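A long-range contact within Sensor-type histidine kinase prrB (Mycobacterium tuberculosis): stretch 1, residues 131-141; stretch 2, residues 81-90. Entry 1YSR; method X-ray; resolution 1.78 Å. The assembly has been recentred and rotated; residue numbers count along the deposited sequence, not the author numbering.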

ATOM      1  N   SER A 131      14.787   5.067 -14.122  1.00 31.23           N
ATOM      2  CA  SER A 131      15.860   4.872 -15.092  1.00 33.09           C
ATOM      3  C   SER A 131      16.382   3.471 -15.019  1.00 32.50           C
ATOM      4  O   SER A 131      16.104   2.728 -14.064  1.00 31.77           O
ATOM      5  CB  SER A 131      16.955   5.864 -14.823  1.00 34.74           C
ATOM      6  OG  SER A 131      17.357   5.713 -13.506  1.00 39.65           O
ATOM      7  N   LEU A 132      17.156   3.121 -16.043  1.00 33.65           N
ATOM      8  CA  LEU A 132      17.785   1.799 -16.108  1.00 32.87           C
ATOM      9  C   LEU A 132      19.304   1.889 -15.995  1.00 34.83           C
ATOM     10  O   LEU A 132      19.972   2.845 -16.497  1.00 31.99           O
ATOM     11  CB  LEU A 132      17.393   1.124 -17.409  1.00 33.29           C
ATOM     12  CG  LEU A 132      16.002   0.468 -17.429  1.00 29.67           C
ATOM     13  CD1 LEU A 132      15.463   0.337 -18.804  1.00 29.19           C
ATOM     14  CD2 LEU A 132      16.065  -0.938 -16.753  1.00 29.10           C
ATOM     15  N   GLU A 133      19.832   0.906 -15.288  1.00 35.48           N
ATOM     16  CA  GLU A 133      21.274   0.758 -15.011  1.00 37.78           C
ATOM     17  C   GLU A 133      21.600  -0.703 -15.204  1.00 38.30           C
ATOM     18  O   GLU A 133      20.708  -1.516 -15.496  1.00 38.31           O
ATOM     19  CB  GLU A 133      21.583   1.125 -13.576  1.00 38.59           C
ATOM     20  CG  GLU A 133      21.371   2.561 -13.275  1.00 41.44           C
ATOM     21  CD  GLU A 133      21.628   2.900 -11.824  1.00 47.26           C
ATOM     22  OE1 GLU A 133      22.074   2.001 -11.063  1.00 48.35           O
ATOM     23  OE2 GLU A 133      21.371   4.061 -11.448  1.00 43.20           O
ATOM     24  N   ASN A 134      22.892  -1.050 -15.102  1.00 40.70           N
ATOM     25  CA  ASN A 134      23.275  -2.439 -15.231  1.00 40.23           C
ATOM     26  C   ASN A 134      23.298  -3.050 -13.827  1.00 39.16           C
ATOM     27  O   ASN A 134      23.781  -2.437 -12.885  1.00 39.96           O
ATOM     28  CB  ASN A 134      24.632  -2.601 -15.955  1.00 42.75           C
ATOM     29  CG  ASN A 134      24.497  -2.654 -17.503  1.00 48.18           C
ATOM     30  OD1 ASN A 134      23.508  -2.169 -18.110  1.00 54.66           O
ATOM     31  ND2 ASN A 134      25.510  -3.247 -18.144  1.00 61.03           N
ATOM     32  N   SER A 135      22.751  -4.243 -13.668  1.00 35.84           N
ATOM     33  CA  SER A 135      22.627  -4.753 -12.330  1.00 35.34           C
ATOM     34  C   SER A 135      23.915  -5.553 -11.943  1.00 36.03           C
ATOM     35  O   SER A 135      24.465  -6.211 -12.792  1.00 37.85           O
ATOM     36  CB  SER A 135      21.480  -5.726 -12.304  1.00 34.98           C
ATOM     37  OG  SER A 135      21.429  -6.228 -11.010  1.00 33.84           O
ATOM     38  N   PRO A 136      24.308  -5.533 -10.671  1.00 37.74           N
ATOM     39  CA  PRO A 136      25.297  -6.483 -10.136  1.00 38.23           C
ATOM     40  C   PRO A 136      24.862  -7.926 -10.294  1.00 37.46           C
ATOM     41  O   PRO A 136      25.712  -8.833 -10.285  1.00 38.10           O
ATOM     42  CB  PRO A 136      25.339  -6.122  -8.647  1.00 37.91           C
ATOM     43  CG  PRO A 136      24.981  -4.745  -8.574  1.00 43.32           C
ATOM     44  CD  PRO A 136      23.902  -4.567  -9.642  1.00 35.47           C
ATOM     45  N   LEU A 137      23.551  -8.163 -10.482  1.00 34.92           N
ATOM     46  CA  LEU A 137      23.050  -9.534 -10.776  1.00 32.47           C
ATOM     47  C   LEU A 137      23.230  -9.972 -12.213  1.00 31.63           C
ATOM     48  O   LEU A 137      23.057 -11.154 -12.517  1.00 32.39           O
ATOM     49  CB  LEU A 137      21.552  -9.735 -10.389  1.00 30.88           C
ATOM     50  CG  LEU A 137      21.292  -9.370  -8.917  1.00 32.28           C
ATOM     51  CD1 LEU A 137      19.839  -9.587  -8.452  1.00 25.20           C
ATOM     52  CD2 LEU A 137      22.215 -10.195  -7.994  1.00 37.17           C
ATOM     53  N   GLY A 138      23.515  -9.034 -13.108  1.00 32.94           N
ATOM     54  CA  GLY A 138      23.728  -9.434 -14.505  1.00 33.24           C
ATOM     55  C   GLY A 138      22.764  -8.851 -15.558  1.00 33.30           C
ATOM     56  O   GLY A 138      23.124  -8.680 -16.728  1.00 31.87           O
ATOM     57  N   GLY A 139      21.545  -8.546 -15.126  1.00 31.83           N
ATOM     58  CA  GLY A 139      20.494  -8.124 -16.004  1.00 29.85           C
ATOM     59  C   GLY A 139      20.239  -6.636 -15.860  1.00 30.22           C
ATOM     60  O   GLY A 139      21.154  -5.844 -15.882  1.00 30.00           O
ATOM     61  N   ALA A 140      18.961  -6.269 -15.763  1.00 28.52           N
ATOM     62  CA  ALA A 140      18.599  -4.869 -15.636  1.00 28.53           C
ATOM     63  C   ALA A 140      18.507  -4.476 -14.160  1.00 27.43           C
ATOM     64  O   ALA A 140      18.188  -5.319 -13.315  1.00 28.49           O
ATOM     65  CB  ALA A 140      17.267  -4.666 -16.318  1.00 28.80           C
ATOM     66  N   ARG A 141      18.767  -3.197 -13.871  1.00 28.39           N
ATOM     67  CA  ARG A 141      18.479  -2.612 -12.604  1.00 28.63           C
ATOM     68  C   ARG A 141      17.564  -1.411 -12.932  1.00 31.23           C
ATOM     69  O   ARG A 141      17.995  -0.438 -13.611  1.00 29.06           O
ATOM     70  CB  ARG A 141      19.782  -2.137 -11.971  1.00 28.69           C
ATOM     71  CG  ARG A 141      19.621  -1.360 -10.693  1.00 29.05           C
ATOM     72  CD  ARG A 141      20.972  -1.338  -9.939  1.00 41.03           C
ATOM     73  NE  ARG A 141      21.052  -0.139  -9.142  1.00 42.45           N
ATOM     74  CZ  ARG A 141      20.703  -0.088  -7.874  1.00 44.09           C
ATOM     75  NH1 ARG A 141      20.293  -1.184  -7.272  1.00 43.15           N
ATOM     76  NH2 ARG A 141      20.794   1.058  -7.210  1.00 48.39           N
TER
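Stretch 2 81-90: AIDDNGSGVP

Two glycines meet almost backbone to backbone where stretch 2 turns across stretch 1: the CA atoms of Gly139 and Gly88 lie 3.8 Å apart, and Gly139 CA approaches Gly86 O to 3.1 Å. A CB on Gly139 would fall about 2.0 Å from Asp84 OD1 and 2.5 Å from Gly86 N, so the absence of a side chain lets the chains close up. Stretch 2 enters as an extended strand, Ala81 to Asp84, running antiparallel to the strand that begins at Ala140. Arg141 and Asp83 form a non-hydrogen-bonded pair, CA to CA 4.3 Å, with their side chains on the same face of the sheet. Next to this pair, Asp84 N donates to Ala140 O (2.8 Å) and Gly139 N to Asp84 O (2.8 Å).

Beyond Asp84 the strand gives way to a loop, with Gly88 at phi 84°, psi 178°. The Asp84 side chain, chi1 p, ties this bend to stretch 1: its OD1 accepts from Ala140 N (3.1 Å) and from Gly86 N (2.8 Å). Asp83 serves two partners with its two oxygens. Ser135 OG donates to Asp83 OD1 at a short 2.5 Å, while Arg141 NH1 makes a salt bridge to Asp83 OD2 at 2.9 Å. The Arg141 guanidinium lays one face over Ala81, Arg141 NH1 to Ala81 CB 3.2 Å, and Arg141 NE forms a salt bridge with Glu133 OE1 (3.1 Å).

Ser135 to Gly138 form a type I turn, from which Leu137 packs against the end of the strand, CB to Asp84 O 3.4 Å and CD1 to Asp83 CB 3.9 Å. Farther along stretch 2, Val89 points toward stretch 1, its CG2 lying 4.1 Å from Leu132 CD1. Water 1 accepts from Val89 N (3.0 Å) and lies 3.0 Å from Gly139 O, within hydrogen-bonding reach of both stretches.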

ATOM      1  N   ALA A  81      14.952  -0.032  -6.074  1.00 29.13           N
ATOM      2  CA  ALA A  81      15.596  -0.697  -7.232  1.00 27.57           C
ATOM      3  C   ALA A  81      15.057  -2.071  -7.432  1.00 28.42           C
ATOM      4  O   ALA A  81      14.794  -2.767  -6.448  1.00 27.90           O
ATOM      5  CB  ALA A  81      17.151  -0.772  -7.000  1.00 29.33           C
ATOM      6  N   ILE A  82      14.850  -2.450  -8.691  1.00 27.78           N
ATOM      7  CA  ILE A  82      14.434  -3.827  -9.003  1.00 27.54           C
ATOM      8  C   ILE A  82      15.582  -4.357  -9.853  1.00 27.00           C
ATOM      9  O   ILE A  82      15.816  -3.872 -10.992  1.00 26.59           O
ATOM     10  CB  ILE A  82      13.093  -3.881  -9.784  1.00 27.38           C
ATOM     11  CG1 ILE A  82      11.947  -3.248  -8.935  1.00 29.61           C
ATOM     12  CG2 ILE A  82      12.758  -5.261 -10.085  1.00 25.77           C
ATOM     13  CD1 ILE A  82      11.464  -1.895  -9.392  1.00 32.69           C
ATOM     14  N   ASP A  83      16.417  -5.179  -9.223  1.00 27.10           N
ATOM     15  CA  ASP A  83      17.601  -5.788  -9.910  1.00 26.39           C
ATOM     16  C   ASP A  83      17.304  -7.196 -10.420  1.00 26.00           C
ATOM     17  O   ASP A  83      16.648  -7.950  -9.715  1.00 27.19           O
ATOM     18  CB  ASP A  83      18.758  -5.893  -8.878  1.00 25.87           C
ATOM     19  CG  ASP A  83      19.514  -4.621  -8.739  1.00 30.43           C
ATOM     20  OD1 ASP A  83      20.421  -4.404  -9.561  1.00 32.92           O
ATOM     21  OD2 ASP A  83      19.222  -3.854  -7.791  1.00 34.68           O
ATOM     22  N   ASP A  84      17.725  -7.571 -11.634  1.00 25.60           N
ATOM     23  CA  ASP A  84      17.442  -8.930 -12.107  1.00 26.09           C
ATOM     24  C   ASP A  84      18.708  -9.541 -12.779  1.00 27.64           C
ATOM     25  O   ASP A  84      19.684  -8.823 -13.058  1.00 26.28           O
ATOM     26  CB  ASP A  84      16.203  -9.009 -13.029  1.00 28.38           C
ATOM     27  CG  ASP A  84      16.438  -8.336 -14.381  1.00 30.35           C
ATOM     28  OD1 ASP A  84      17.291  -8.798 -15.173  1.00 30.97           O
ATOM     29  OD2 ASP A  84      15.790  -7.316 -14.672  1.00 27.60           O
ATOM     30  N   ASN A  85      18.650 -10.848 -12.968  1.00 29.01           N
ATOM     31  CA  ASN A  85      19.781 -11.618 -13.513  1.00 33.03           C
ATOM     32  C   ASN A  85      19.450 -12.016 -14.959  1.00 32.54           C
ATOM     33  O   ASN A  85      20.014 -12.960 -15.513  1.00 33.69           O
ATOM     34  CB  ASN A  85      20.058 -12.871 -12.631  1.00 31.41           C
ATOM     35  CG  ASN A  85      19.035 -13.978 -12.867  1.00 35.47           C
ATOM     36  OD1 ASN A  85      17.914 -13.717 -13.308  1.00 33.24           O
ATOM     37  ND2 ASN A  85      19.431 -15.240 -12.620  1.00 33.85           N
ATOM     38  N   GLY A  86      18.522 -11.295 -15.578  1.00 31.99           N
ATOM     39  CA  GLY A  86      18.131 -11.569 -16.967  1.00 31.03           C
ATOM     40  C   GLY A  86      19.118 -10.995 -17.987  1.00 32.50           C
ATOM     41  O   GLY A  86      20.293 -10.709 -17.658  1.00 32.35           O
ATOM     42  N   SER A  87      18.651 -10.914 -19.231  1.00 34.69           N
ATOM     43  CA  SER A  87      19.327 -10.391 -20.424  1.00 35.53           C
ATOM     44  C   SER A  87      19.775  -8.941 -20.312  1.00 35.65           C
ATOM     45  O   SER A  87      20.783  -8.509 -20.910  1.00 36.43           O
ATOM     46  CB  SER A  87      18.347 -10.468 -21.622  1.00 34.70           C
ATOM     47  OG  SER A  87      17.858 -11.757 -21.851  1.00 44.33           O
ATOM     48  N   GLY A  88      19.046  -8.162 -19.535  1.00 33.61           N
ATOM     49  CA  GLY A  88      19.423  -6.782 -19.432  1.00 33.65           C
ATOM     50  C   GLY A  88      18.837  -5.954 -20.583  1.00 33.43           C
ATOM     51  O   GLY A  88      18.116  -6.449 -21.460  1.00 34.85           O
ATOM     52  N   VAL A  89      19.118  -4.664 -20.517  1.00 31.39           N
ATOM     53  CA  VAL A  89      18.663  -3.736 -21.547  1.00 31.70           C
ATOM     54  C   VAL A  89      19.961  -3.056 -21.982  1.00 31.97           C
ATOM     55  O   VAL A  89      20.625  -2.421 -21.169  1.00 32.34           O
ATOM     56  CB  VAL A  89      17.711  -2.642 -20.972  1.00 32.54           C
ATOM     57  CG1 VAL A  89      17.357  -1.590 -22.040  1.00 27.93           C
ATOM     58  CG2 VAL A  89      16.442  -3.296 -20.475  1.00 30.13           C
ATOM     59  N   PRO A  90      20.314  -3.205 -23.264  1.00 33.57           N
ATOM     60  CA  PRO A  90      21.567  -2.491 -23.679  1.00 34.66           C
ATOM     61  C   PRO A  90      21.541  -0.966 -23.405  1.00 37.30           C
ATOM     62  O   PRO A  90      20.483  -0.315 -23.521  1.00 36.54           O
ATOM     63  CB  PRO A  90      21.655  -2.805 -25.188  1.00 33.97           C
ATOM     64  CG  PRO A  90      20.854  -4.045 -25.427  1.00 34.14           C
ATOM     65  CD  PRO A  90      19.695  -3.973 -24.370  1.00 34.23           C
TER
HETATM   66  O   HOH W   1      21.046  -4.103 -18.302  1.00 34.49           O